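Local coordinates for protein N-acetyltransferase (Escherichia coli, PDB 6GTQ) that probably transfers an acetyl group from acetyl-coenzyme A to an amino group of its substrate, as other GNAT-family N-acetyltransferases do, at residues L7-L12 with A112-H117; L32-H37 with R59-Y64; T36-Q41 with A49-R54; Y65-S70 with N120-A125; G97-D102 with H144-S149. The protein carries 1 engineered substitution. All coordinates share one frame; numbering follows the deposited sequence. Where two conformers were deposited one is given.

Contact 1. Residues L7-L12 with A112-H117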
# COMPACT_ATOMS: atom_id res chain seq x y z
N LEU A 7 -8.11 17.06 4.79
CA LEU A 7 -7.13 15.97 4.79
C LEU A 7 -6.10 16.00 3.66
O LEU A 7 -6.43 16.39 2.53
CB LEU A 7 -7.84 14.61 4.80
CG LEU A 7 -8.59 14.23 6.07
CD1 LEU A 7 -9.82 13.43 5.75
CD2 LEU A 7 -7.70 13.47 7.05
N THR A 8 -4.85 15.55 3.95
CA THR A 8 -3.73 15.42 2.99
C THR A 8 -2.97 14.11 3.19
O THR A 8 -2.95 13.57 4.30
CB THR A 8 -2.74 16.60 3.07
OG1 THR A 8 -2.22 16.72 4.39
CG2 THR A 8 -3.32 17.92 2.58
N ILE A 9 -2.33 13.59 2.12
CA ILE A 9 -1.47 12.40 2.17
C ILE A 9 -0.04 12.86 1.90
O ILE A 9 0.23 13.46 0.85
CB ILE A 9 -1.86 11.21 1.26
CG1 ILE A 9 -3.36 10.87 1.34
CG2 ILE A 9 -0.99 9.98 1.60
CD1 ILE A 9 -3.93 10.16 0.11
N GLU A 10 0.85 12.62 2.85
CA GLU A 10 2.25 13.00 2.74
C GLU A 10 3.15 11.97 3.40
O GLU A 10 2.71 11.26 4.30
CB GLU A 10 2.48 14.40 3.36
CG GLU A 10 2.12 14.51 4.84
CD GLU A 10 2.44 15.81 5.55
OE1 GLU A 10 3.06 15.76 6.64
OE2 GLU A 10 2.06 16.89 5.03
N ILE A 11 4.41 11.89 2.96
CA ILE A 11 5.42 11.02 3.57
C ILE A 11 5.76 11.64 4.93
O ILE A 11 5.74 12.87 5.07
CB ILE A 11 6.66 10.82 2.65
CG1 ILE A 11 7.63 9.77 3.25
CG2 ILE A 11 7.39 12.15 2.27
CD1 ILE A 11 8.53 9.12 2.29
N LEU A 12 6.02 10.80 5.95
CA LEU A 12 6.38 11.23 7.29
C LEU A 12 7.52 12.25 7.22
O LEU A 12 8.49 12.00 6.51
CB LEU A 12 6.77 10.01 8.15
CG LEU A 12 6.81 10.22 9.67
CD1 LEU A 12 5.45 10.04 10.28
CD2 LEU A 12 7.79 9.28 10.32
N ALA A 112 -8.82 2.87 0.00
CA ALA A 112 -8.61 2.78 -1.44
C ALA A 112 -7.81 3.98 -1.98
O ALA A 112 -6.95 3.79 -2.83
CB ALA A 112 -9.95 2.66 -2.15
N THR A 113 -8.07 5.21 -1.46
CA THR A 113 -7.35 6.44 -1.85
C THR A 113 -5.86 6.34 -1.45
O THR A 113 -5.00 6.81 -2.19
CB THR A 113 -8.08 7.69 -1.34
OG1 THR A 113 -9.43 7.66 -1.79
CG2 THR A 113 -7.44 9.00 -1.82
N LEU A 114 -5.58 5.70 -0.30
CA LEU A 114 -4.22 5.48 0.22
C LEU A 114 -3.46 4.47 -0.63
O LEU A 114 -2.26 4.66 -0.87
CB LEU A 114 -4.26 5.09 1.70
CG LEU A 114 -3.80 6.18 2.67
CD1 LEU A 114 -4.84 7.28 2.79
CD2 LEU A 114 -3.48 5.60 4.03
N VAL A 115 -4.15 3.42 -1.13
CA VAL A 115 -3.57 2.41 -2.03
C VAL A 115 -3.22 3.09 -3.38
O VAL A 115 -2.15 2.86 -3.91
CB VAL A 115 -4.50 1.17 -2.20
CG1 VAL A 115 -3.93 0.18 -3.21
CG2 VAL A 115 -4.73 0.48 -0.86
N ALA A 116 -4.11 3.97 -3.89
CA ALA A 116 -3.90 4.72 -5.13
C ALA A 116 -2.70 5.68 -5.01
O ALA A 116 -1.96 5.86 -5.98
CB ALA A 116 -5.17 5.47 -5.53
N HIS A 117 -2.49 6.24 -3.80
CA HIS A 117 -1.35 7.10 -3.49
C HIS A 117 -0.07 6.25 -3.53
O HIS A 117 0.88 6.60 -4.24
CB HIS A 117 -1.53 7.76 -2.11
CG HIS A 117 -0.50 8.80 -1.82
ND1 HIS A 117 0.72 8.46 -1.26
CD2 HIS A 117 -0.52 10.13 -2.02
CE1 HIS A 117 1.39 9.59 -1.14
NE2 HIS A 117 0.68 10.63 -1.57
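Ile9 of strand 8-11 sets its CG2 methyl over the middle of the His117 imidazole, and this is the tight part of the contact. The methyl stands 3.5 Å from the ring centroid and exactly on the ring normal (0° away from it), a CH-pi contact in which CG2 is almost equally far from all five ring atoms. The closest of them is NE2, 3.6 Å from Ile9 CG2. The torsion of Ile9 explains the placement: CG2 lies opposite the backbone N, while CG1 (chi1 -47°) stays beside that N and leads the other branch toward the helix. There the packing slackens. Ile9 CD1 reaches Leu114 CD1 at 4.0 Å and Thr113 CG2 at 4.2 Å, ordinary methyl contacts with no hydrogen bond between the segments. Beyond Ile9 the strand drifts off, and Glu10 turns from the helix. The outer side of the contact is only partly open to solvent: a chain of another protein packs apolar side chains on Ile9, Thr113 and His117. His117 is held at its other nitrogen as well: ND1 is hydrogen-bonded to the hydroxyl of Tyr65, which should restrain the ring's rotation while its face receives the methyl. With strand and helix axes 10.2 Å apart and running at 41°, the geometry is that of a helix laid on a sheet. It joins strand 8-11, at one edge of this chain's sheet, to helix 110-129, the long helix that follows strand 90-101 in the GNAT acetyltransferase fold.

Contact 2. Residues L32-H37 with R59-Y64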
# COMPACT_ATOMS: atom_id res chain seq x y z
N LEU A 32 -0.68 0.17 17.88
CA LEU A 32 0.58 0.10 18.59
C LEU A 32 1.74 0.28 17.67
O LEU A 32 2.72 0.91 18.06
CB LEU A 32 0.68 -1.20 19.39
CG LEU A 32 -0.09 -1.20 20.70
CD1 LEU A 32 -0.47 -2.61 21.11
CD2 LEU A 32 0.69 -0.49 21.81
N PHE A 33 1.64 -0.21 16.41
CA PHE A 33 2.72 -0.00 15.46
C PHE A 33 2.90 1.50 15.20
O PHE A 33 4.03 1.98 15.17
CB PHE A 33 2.53 -0.79 14.15
CG PHE A 33 3.70 -0.58 13.21
CD1 PHE A 33 4.91 -1.22 13.44
CD2 PHE A 33 3.61 0.31 12.14
CE1 PHE A 33 6.01 -0.98 12.61
CE2 PHE A 33 4.71 0.54 11.32
CZ PHE A 33 5.90 -0.11 11.55
N LEU A 34 1.79 2.23 15.05
CA LEU A 34 1.82 3.66 14.78
C LEU A 34 2.36 4.48 15.96
O LEU A 34 3.17 5.39 15.75
CB LEU A 34 0.42 4.16 14.36
CG LEU A 34 0.30 5.66 14.06
CD1 LEU A 34 0.87 6.01 12.69
CD2 LEU A 34 -1.11 6.14 14.20
N THR A 35 1.91 4.18 17.18
CA THR A 35 2.27 4.97 18.36
C THR A 35 3.60 4.56 19.03
O THR A 35 4.04 5.29 19.93
CB THR A 35 1.10 4.98 19.37
OG1 THR A 35 0.63 3.65 19.57
CG2 THR A 35 -0.06 5.87 18.91
N THR A 36 4.26 3.45 18.62
CA THR A 36 5.52 3.03 19.25
C THR A 36 6.65 2.61 18.26
O THR A 36 7.81 2.58 18.68
CB THR A 36 5.30 1.89 20.30
OG1 THR A 36 4.77 0.72 19.69
CG2 THR A 36 4.43 2.30 21.48
N HIS A 37 6.32 2.28 16.99
CA HIS A 37 7.35 1.77 16.06
C HIS A 37 7.46 2.48 14.71
O HIS A 37 8.57 2.50 14.17
CB HIS A 37 7.16 0.26 15.82
CG HIS A 37 7.47 -0.57 17.03
ND1 HIS A 37 8.78 -0.77 17.46
CD2 HIS A 37 6.64 -1.19 17.90
CE1 HIS A 37 8.69 -1.50 18.56
NE2 HIS A 37 7.42 -1.78 18.86
N ARG A 59 -1.14 18.31 13.17
CA ARG A 59 -0.90 17.07 12.41
C ARG A 59 -1.61 15.79 12.89
O ARG A 59 -0.96 14.77 13.12
CB ARG A 59 0.61 16.80 12.30
CG ARG A 59 1.35 17.76 11.39
CD ARG A 59 1.09 17.44 9.93
NE ARG A 59 1.44 18.57 9.06
CZ ARG A 59 0.77 18.91 7.97
NH1 ARG A 59 1.17 19.94 7.24
NH2 ARG A 59 -0.29 18.21 7.60
N GLN A 60 -2.93 15.85 13.03
CA GLN A 60 -3.70 14.72 13.55
C GLN A 60 -3.81 13.59 12.50
O GLN A 60 -4.46 13.77 11.46
CB GLN A 60 -5.09 15.19 14.00
CG GLN A 60 -5.93 14.12 14.69
CD GLN A 60 -7.21 14.66 15.27
OE1 GLN A 60 -7.48 15.87 15.25
NE2 GLN A 60 -8.05 13.77 15.79
N VAL A 61 -3.16 12.45 12.76
CA VAL A 61 -3.12 11.30 11.86
C VAL A 61 -4.42 10.51 11.90
O VAL A 61 -4.81 10.03 12.97
CB VAL A 61 -1.87 10.41 12.11
CG1 VAL A 61 -1.90 9.14 11.26
CG2 VAL A 61 -0.59 11.20 11.86
N LEU A 62 -5.07 10.37 10.73
CA LEU A 62 -6.33 9.63 10.59
C LEU A 62 -6.20 8.42 9.64
O LEU A 62 -7.19 7.91 9.14
CB LEU A 62 -7.48 10.58 10.17
CG LEU A 62 -7.94 11.61 11.23
CD1 LEU A 62 -8.91 12.59 10.62
CD2 LEU A 62 -8.56 10.94 12.45
N GLY A 63 -4.98 7.96 9.47
CA GLY A 63 -4.68 6.84 8.59
C GLY A 63 -3.24 6.84 8.16
O GLY A 63 -2.59 7.89 8.13
N TYR A 64 -2.72 5.65 7.83
CA TYR A 64 -1.34 5.48 7.39
C TYR A 64 -1.12 4.25 6.51
O TYR A 64 -1.95 3.33 6.48
CB TYR A 64 -0.39 5.43 8.61
CG TYR A 64 -0.34 4.13 9.38
CD1 TYR A 64 0.56 3.12 9.04
CD2 TYR A 64 -1.11 3.95 10.53
CE1 TYR A 64 0.65 1.94 9.78
CE2 TYR A 64 -1.00 2.79 11.31
CZ TYR A 64 -0.12 1.78 10.92
OH TYR A 64 -0.01 0.64 11.66
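Phe33 and Leu34 of helix 28-36 rest on Tyr64 and Val61 of strand 61-74, a helix-on-sheet contact of the GNAT fold placed at a classic beta bulge, where Leu62 and Gly63 both face Leu52. Across the bulge, Val61 and Tyr64 both direct their side chains to the helix, whose axis passes 10.7 Å from that of the strand at 115°. Leu34 slides antiparallel along the tyrosine: its CD1 lies 3.6 Å from Tyr64 CD2, and its CB is equally close to Tyr64 CE2. The other methyl, Leu34 CD2, makes a looser contact with Val61 CG1 at 4.3 Å. Phe33, with CG opposite the backbone N (chi1 -178°), meets the tyrosine's polar end instead. Tyr64 OH stands near the plane of the phenyl ring at its edge, 3.7 Å from Phe33 CD2. That hydroxyl is hydrogen-bonded to the carbonyl oxygen of Leu30, one turn back in the same helix, and Phe33 also makes a cation-pi contact with Arg98. All four residues are buried, and no hydrogen bond links the two segments, so cohesion here is apolar; the buried hydroxyl pays for its place by bonding to the helix backbone.

Contact 3. Residues T36-Q41 with A49-R54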
# COMPACT_ATOMS: atom_id res chain seq x y z
N THR A 36 4.26 3.45 18.62
CA THR A 36 5.52 3.03 19.25
C THR A 36 6.65 2.61 18.26
O THR A 36 7.81 2.58 18.68
CB THR A 36 5.30 1.89 20.30
OG1 THR A 36 4.77 0.72 19.69
CG2 THR A 36 4.43 2.30 21.48
N HIS A 37 6.32 2.28 16.99
CA HIS A 37 7.35 1.77 16.06
C HIS A 37 7.46 2.48 14.71
O HIS A 37 8.57 2.50 14.17
CB HIS A 37 7.16 0.26 15.82
CG HIS A 37 7.47 -0.57 17.03
ND1 HIS A 37 8.78 -0.77 17.46
CD2 HIS A 37 6.64 -1.19 17.90
CE1 HIS A 37 8.69 -1.50 18.56
NE2 HIS A 37 7.42 -1.78 18.86
N LEU A 38 6.36 3.00 14.15
CA LEU A 38 6.32 3.65 12.83
C LEU A 38 7.37 4.75 12.62
O LEU A 38 8.10 4.70 11.63
CB LEU A 38 4.91 4.18 12.49
CG LEU A 38 4.76 4.87 11.13
CD1 LEU A 38 3.52 4.43 10.41
CD2 LEU A 38 4.74 6.37 11.27
N VAL A 39 7.39 5.76 13.51
CA VAL A 39 8.30 6.91 13.42
C VAL A 39 9.78 6.46 13.48
O VAL A 39 10.57 6.90 12.64
CB VAL A 39 7.95 8.03 14.45
CG1 VAL A 39 8.94 9.18 14.38
CG2 VAL A 39 6.53 8.55 14.23
N ARG A 40 10.15 5.57 14.42
CA ARG A 40 11.55 5.14 14.51
C ARG A 40 11.96 4.26 13.33
O ARG A 40 13.07 4.44 12.84
CB ARG A 40 11.90 4.51 15.87
CG ARG A 40 11.39 3.10 16.14
CD ARG A 40 11.92 2.57 17.46
NE ARG A 40 13.37 2.71 17.57
CZ ARG A 40 14.16 1.88 18.24
NH1 ARG A 40 15.47 2.09 18.29
NH2 ARG A 40 13.65 0.82 18.87
N GLN A 41 11.07 3.39 12.82
CA GLN A 41 11.36 2.54 11.67
C GLN A 41 11.51 3.33 10.37
O GLN A 41 12.35 2.98 9.55
CB GLN A 41 10.36 1.40 11.53
CG GLN A 41 10.64 0.32 12.57
CD GLN A 41 9.80 -0.91 12.46
OE1 GLN A 41 9.21 -1.22 11.42
NE2 GLN A 41 9.76 -1.64 13.55
N ALA A 49 7.12 5.45 5.58
CA ALA A 49 5.80 5.63 6.14
C ALA A 49 5.11 6.88 5.59
O ALA A 49 5.70 7.97 5.56
CB ALA A 49 5.89 5.72 7.65
N TYR A 50 3.86 6.69 5.14
CA TYR A 50 3.01 7.73 4.57
C TYR A 50 1.80 7.93 5.46
O TYR A 50 1.17 6.95 5.90
CB TYR A 50 2.62 7.37 3.14
CG TYR A 50 3.78 7.45 2.17
CD1 TYR A 50 4.73 6.43 2.10
CD2 TYR A 50 3.90 8.52 1.29
CE1 TYR A 50 5.81 6.51 1.21
CE2 TYR A 50 4.96 8.60 0.39
CZ TYR A 50 5.92 7.60 0.36
OH TYR A 50 6.96 7.68 -0.52
N ILE A 51 1.48 9.19 5.76
CA ILE A 51 0.43 9.56 6.69
C ILE A 51 -0.72 10.34 6.04
O ILE A 51 -0.49 11.21 5.21
CB ILE A 51 1.13 10.31 7.89
CG1 ILE A 51 1.36 9.39 9.10
CG2 ILE A 51 0.46 11.61 8.31
CD1 ILE A 51 2.46 8.33 8.95
N LEU A 52 -1.95 9.99 6.42
CA LEU A 52 -3.19 10.67 6.06
C LEU A 52 -3.51 11.53 7.29
O LEU A 52 -3.76 10.98 8.36
CB LEU A 52 -4.33 9.66 5.78
CG LEU A 52 -5.74 10.23 5.53
CD1 LEU A 52 -5.82 10.96 4.20
CD2 LEU A 52 -6.79 9.15 5.62
N CYS A 53 -3.40 12.86 7.17
CA CYS A 53 -3.63 13.75 8.30
C CYS A 53 -4.49 14.96 7.94
O CYS A 53 -4.77 15.19 6.77
CB CYS A 53 -2.32 14.16 8.98
SG CYS A 53 -1.10 14.91 7.88
N ARG A 54 -4.92 15.71 8.98
CA ARG A 54 -5.83 16.85 8.94
C ARG A 54 -5.26 18.18 8.39
O ARG A 54 -6.01 19.16 8.38
CB ARG A 54 -6.41 17.07 10.35
CG ARG A 54 -7.94 17.07 10.38
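With chi1 at 180°, Leu38 extends CG directly away from its backbone N, and this carries the isobutyl group off helix 38-43 onto Ala49 and Ile51 of the adjoining strand. Ile51 answers with chi2 at 72°, which folds CD1 round to meet the incoming leucine. The evidence for a single packing site is the pattern of short distances. Leu38 CG lies 3.8 Å from Ala49 CB, and that one methyl is flanked by both branches of the leucine, with Leu38 CD1 and CD2 each 3.9 Å from it. Leu38 CD2 also extends to Ile51 CD1, at 3.8 Å, so this branch bridges two residues on one face of the strand and makes the closer approach to Ile51, while CD1 lies chiefly against Ala49. The two longer side chains, Leu38 and Ile51, pass at a slant. No polar group takes part and no hydrogen bond joins the segments; only 110 Å² is buried between them, yet all three touching residues are buried in the assembly. The alternation of strand 48-53 tells what the contact does in the fold. Ala49 and Ile51 look to helix 38-43, whereas Tyr50 and Leu52 point to the other side, where their side chains touch helix 110-129. Leu38 also reaches across to Tyr64 and Thr66 of the neighbouring strand 61-74, and Leu12 comes in beside it from the end of strand 8-11. Helix 38-43 comes next in the chain after helix 28-36, and together the two helices pack on the face of the sheet turned from helix 110-129.

Contact 4. Residues Y65-S70 with N120-A125. With ACT (acetate ion), chain H.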
# COMPACT_ATOMS: atom_id res chain seq x y z
N TYR A 65 0.03 4.23 5.85
CA TYR A 65 0.50 3.09 5.07
C TYR A 65 2.03 3.05 5.11
O TYR A 65 2.66 4.08 5.34
CB TYR A 65 -0.12 3.00 3.65
CG TYR A 65 0.48 3.89 2.58
CD1 TYR A 65 1.67 3.55 1.95
CD2 TYR A 65 -0.22 4.99 2.10
CE1 TYR A 65 2.21 4.33 0.94
CE2 TYR A 65 0.30 5.78 1.06
CZ TYR A 65 1.51 5.44 0.49
OH TYR A 65 2.05 6.22 -0.51
N THR A 66 2.62 1.86 4.98
CA THR A 66 4.08 1.66 4.96
C THR A 66 4.50 0.95 3.68
O THR A 66 3.81 0.03 3.24
CB THR A 66 4.62 0.97 6.24
OG1 THR A 66 4.17 -0.39 6.29
CG2 THR A 66 4.27 1.71 7.52
N LEU A 67 5.64 1.38 3.11
CA LEU A 67 6.25 0.80 1.91
C LEU A 67 7.69 0.43 2.16
O LEU A 67 8.40 1.10 2.92
CB LEU A 67 6.28 1.82 0.75
CG LEU A 67 5.00 2.20 0.04
CD1 LEU A 67 5.30 3.27 -0.98
CD2 LEU A 67 4.34 1.00 -0.64
N CYS A 68 8.12 -0.64 1.48
CA CYS A 68 9.51 -1.10 1.48
C CYS A 68 9.82 -1.86 0.21
O CYS A 68 8.97 -2.60 -0.29
CB CYS A 68 9.86 -1.90 2.73
SG CYS A 68 11.64 -2.20 2.91
N GLY A 69 11.02 -1.66 -0.31
CA GLY A 69 11.49 -2.34 -1.51
C GLY A 69 11.64 -3.83 -1.23
O GLY A 69 12.02 -4.23 -0.13
N SER A 70 11.29 -4.65 -2.21
CA SER A 70 11.35 -6.10 -2.07
C SER A 70 11.71 -6.74 -3.40
O SER A 70 11.98 -6.04 -4.37
CB SER A 70 10.02 -6.64 -1.55
OG SER A 70 8.91 -6.11 -2.27
N ASN A 120 0.89 5.27 -7.02
CA ASN A 120 1.49 6.41 -7.72
C ASN A 120 2.97 6.61 -7.32
O ASN A 120 3.78 6.99 -8.16
CB ASN A 120 0.66 7.69 -7.50
CG ASN A 120 1.15 8.86 -8.31
OD1 ASN A 120 0.98 8.92 -9.53
ND2 ASN A 120 1.80 9.81 -7.66
N VAL A 121 3.31 6.33 -6.04
CA VAL A 121 4.67 6.42 -5.50
C VAL A 121 5.51 5.32 -6.15
O VAL A 121 6.60 5.60 -6.66
CB VAL A 121 4.68 6.36 -3.94
CG1 VAL A 121 6.08 6.06 -3.38
CG2 VAL A 121 4.11 7.64 -3.33
N VAL A 122 4.98 4.08 -6.16
CA VAL A 122 5.58 2.87 -6.76
C VAL A 122 5.75 3.07 -8.29
O VAL A 122 6.76 2.65 -8.86
CB VAL A 122 4.72 1.61 -6.40
CG1 VAL A 122 5.13 0.37 -7.20
CG2 VAL A 122 4.78 1.31 -4.90
N TRP A 123 4.77 3.73 -8.95
CA TRP A 123 4.82 4.01 -10.39
C TRP A 123 5.96 4.96 -10.74
O TRP A 123 6.73 4.66 -11.65
CB TRP A 123 3.46 4.54 -10.90
CG TRP A 123 3.41 4.76 -12.39
CD1 TRP A 123 3.89 3.93 -13.37
CD2 TRP A 123 2.81 5.87 -13.07
NE1 TRP A 123 3.66 4.48 -14.61
CE2 TRP A 123 2.99 5.67 -14.45
CE3 TRP A 123 2.15 7.04 -12.63
CZ2 TRP A 123 2.51 6.57 -15.41
CZ3 TRP A 123 1.70 7.94 -13.58
CH2 TRP A 123 1.87 7.70 -14.96
N SER A 124 6.07 6.08 -10.00
CA SER A 124 7.13 7.09 -10.12
C SER A 124 8.50 6.45 -9.94
O SER A 124 9.43 6.78 -10.67
CB SER A 124 6.96 8.19 -9.08
OG SER A 124 5.90 9.08 -9.40
N ALA A 125 8.61 5.53 -8.96
CA ALA A 125 9.86 4.82 -8.66
C ALA A 125 10.23 3.81 -9.74
O ALA A 125 11.41 3.63 -10.00
CB ALA A 125 9.79 4.17 -7.27
C ACT H . 6.79 -2.63 5.02
O ACT H . 6.14 -1.63 4.87
OXT ACT H . 7.59 -2.82 5.93
CH3 ACT H . 6.58 -3.73 3.99
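Tyr65 touches Val121 with its hydroxyl oxygen, not with a ring carbon: OH lies 3.8 Å from Val121 CG2, an unusual polar tip in an otherwise apolar strand-to-helix contact of the GNAT fold. The oxygen has its polar partner in His117 ND1, one turn earlier on the same helix, so the valine methyl merely flanks a hydroxyl that is already satisfied. Within the strand, Leu67 CG sits at the edge of the Tyr65 ring, in plane. Leu67 then makes the purely apolar half of the contact. Its CD1 lies 3.8 Å from Val121 CG1, while CD2 is 4.3 Å from Val122 CG2, so its two methyls divide between neighbouring valines. Val121 is likewise shared, one methyl to each strand residue. The segment axes approach to 11.0 Å and run in the same general direction, 27° apart, as expected where helix 110-129 lies along the sheet, and Tyr50 of the adjacent strand packs against both Leu67 and Val121. Between Tyr65 and Leu67, Thr66 projects to the opposite face of the strand. There it holds an acetate ion, probably from the crystallisation liquor, by a hydrogen bond from Thr66 OG1 to acetate O of 2.7 Å.

Contact 5. Residues G97-D102 with H144-S149. Engineered in segment 144-149: Phe147 (natural residue Tyr).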
# COMPACT_ATOMS: atom_id res chain seq x y z
N GLY A 97 3.17 -3.11 3.35
CA GLY A 97 3.05 -4.01 4.49
C GLY A 97 2.01 -3.69 5.54
O GLY A 97 1.65 -4.56 6.33
N ARG A 98 1.56 -2.44 5.60
CA ARG A 98 0.59 -1.98 6.58
C ARG A 98 -0.29 -0.91 5.99
O ARG A 98 0.20 -0.02 5.31
CB ARG A 98 1.29 -1.42 7.84
CG ARG A 98 1.56 -2.47 8.90
CD ARG A 98 2.75 -2.11 9.74
NE ARG A 98 2.95 -3.07 10.82
CZ ARG A 98 4.10 -3.69 11.09
NH1 ARG A 98 4.18 -4.55 12.10
NH2 ARG A 98 5.18 -3.44 10.36
N LEU A 99 -1.58 -0.99 6.29
CA LEU A 99 -2.60 -0.04 5.88
C LEU A 99 -3.62 0.04 7.00
O LEU A 99 -4.18 -0.98 7.40
CB LEU A 99 -3.25 -0.43 4.53
CG LEU A 99 -4.33 0.51 3.96
CD1 LEU A 99 -3.74 1.78 3.37
CD2 LEU A 99 -5.14 -0.18 2.89
N ALA A 100 -3.82 1.24 7.54
CA ALA A 100 -4.78 1.47 8.62
C ALA A 100 -5.47 2.81 8.43
O ALA A 100 -4.80 3.79 8.12
CB ALA A 100 -4.09 1.42 9.97
N ILE A 101 -6.80 2.84 8.60
CA ILE A 101 -7.64 4.04 8.51
C ILE A 101 -8.40 4.17 9.82
O ILE A 101 -9.02 3.20 10.27
CB ILE A 101 -8.60 4.00 7.27
CG1 ILE A 101 -7.84 3.90 5.91
CG2 ILE A 101 -9.61 5.16 7.27
CD1 ILE A 101 -6.99 5.14 5.45
N ASP A 102 -8.38 5.37 10.42
CA ASP A 102 -9.10 5.66 11.66
C ASP A 102 -10.61 5.43 11.48
O ASP A 102 -11.15 5.76 10.42
CB ASP A 102 -8.83 7.10 12.11
CG ASP A 102 -9.31 7.39 13.52
OD1 ASP A 102 -8.60 7.03 14.48
OD2 ASP A 102 -10.40 7.98 13.66
N HIS A 144 -8.36 -8.96 2.59
CA HIS A 144 -8.15 -9.76 1.38
C HIS A 144 -9.22 -9.45 0.35
O HIS A 144 -8.95 -9.32 -0.84
CB HIS A 144 -8.18 -11.24 1.74
CG HIS A 144 -7.65 -12.14 0.67
ND1 HIS A 144 -6.34 -12.54 0.62
CD2 HIS A 144 -8.26 -12.72 -0.39
CE1 HIS A 144 -6.16 -13.33 -0.43
NE2 HIS A 144 -7.32 -13.46 -1.06
N THR A 145 -10.46 -9.33 0.82
CA THR A 145 -11.61 -8.97 -0.01
C THR A 145 -11.41 -7.53 -0.54
O THR A 145 -11.61 -7.29 -1.73
CB THR A 145 -12.91 -9.19 0.79
OG1 THR A 145 -12.98 -10.57 1.20
CG2 THR A 145 -14.17 -8.81 0.01
N PHE A 146 -10.98 -6.60 0.35
CA PHE A 146 -10.71 -5.21 -0.00
C PHE A 146 -9.65 -5.09 -1.11
O PHE A 146 -9.86 -4.36 -2.08
CB PHE A 146 -10.29 -4.40 1.25
CG PHE A 146 -9.68 -3.05 0.97
CD1 PHE A 146 -10.49 -1.96 0.66
CD2 PHE A 146 -8.31 -2.85 1.03
CE1 PHE A 146 -9.92 -0.70 0.40
CE2 PHE A 146 -7.75 -1.60 0.76
CZ PHE A 146 -8.56 -0.53 0.46
N PHE A 147 -8.53 -5.82 -0.98
CA PHE A 147 -7.47 -5.79 -1.97
C PHE A 147 -7.90 -6.44 -3.28
O PHE A 147 -7.55 -5.92 -4.34
CB PHE A 147 -6.14 -6.35 -1.43
CG PHE A 147 -5.50 -5.40 -0.43
CD1 PHE A 147 -5.13 -4.11 -0.81
CD2 PHE A 147 -5.24 -5.81 0.87
CE1 PHE A 147 -4.56 -3.23 0.11
CE2 PHE A 147 -4.66 -4.93 1.79
CZ PHE A 147 -4.33 -3.65 1.41
N LYS A 148 -8.74 -7.51 -3.22
CA LYS A 148 -9.31 -8.19 -4.40
C LYS A 148 -10.22 -7.24 -5.18
O LYS A 148 -10.20 -7.25 -6.41
CB LYS A 148 -10.08 -9.46 -4.00
CG LYS A 148 -9.22 -10.71 -3.90
CD LYS A 148 -10.02 -11.96 -4.21
CE LYS A 148 -10.01 -12.96 -3.08
NZ LYS A 148 -11.11 -12.72 -2.09
N SER A 149 -11.02 -6.40 -4.47
CA SER A 149 -11.94 -5.42 -5.07
C SER A 149 -11.19 -4.27 -5.76
O SER A 149 -11.75 -3.60 -6.63
CB SER A 149 -12.94 -4.89 -4.04
OG SER A 149 -12.32 -4.04 -3.09
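The Phe147 ring carries Phe146 over one face, with Phe146 CD2 3.8 Å above its centre, and Leu99 comes up to both rings by way of CD2. Phe147 is an engineered residue, tyrosine in the natural sequence. Its ring also meets that of Phe152 edge-to-face. In the GNAT fold this is where helix 141-149 looks across at strand 90-101, and the backbones stay far apart: the nearest pair of CA atoms, those of Leu99 and Phe147, is 10.9 Å apart. Three side chains must therefore span the distance. Leu99, its CG opposite the backbone N (chi1 -179°), stretches out to meet Phe146 at about a right angle and slides past Phe147 the other way. The touching surface is small, 91 Å² in all, and wholly apolar. Leu114 and Val115 of helix 110-129 also pack on Leu99, and Val115 on Phe147, so that helix joins the strand and helix 141-149. Within the helix, Ser149 OG is hydrogen-bonded to Phe146 O at 2.7 Å, and a basic residue of another protein's chain bonds to the same hydroxyl. At the centre, one methyl serves both rings: Leu99 CD2 is 3.7 Å from Phe146 CE2 and 3.9 Å from Phe147 CZ.

In the fold
All five contacts lay a helix on the same mixed sheet, but on different faces and at different depths. Contacts 2 and 3 sit about 5 Å apart between centres; their consecutive helices share one face, and no other chain touches them. Contacts 1 and 4 use successive parts of helix 110-129 on the other face, linked by the histidine-tyrosine hydrogen bond that brings polarity into both. Contact 5 adds helix 141-149, joined to contact 1 through Leu114 and Val115. Contacts 2, 3 and 4 are buried, contacts 1 and 5 only partly so; there another protein's chain adds packing, a weak hydrogen bond at contact 1 and a hydrogen bond at contact 5, whereas contact 3 is purely aliphatic.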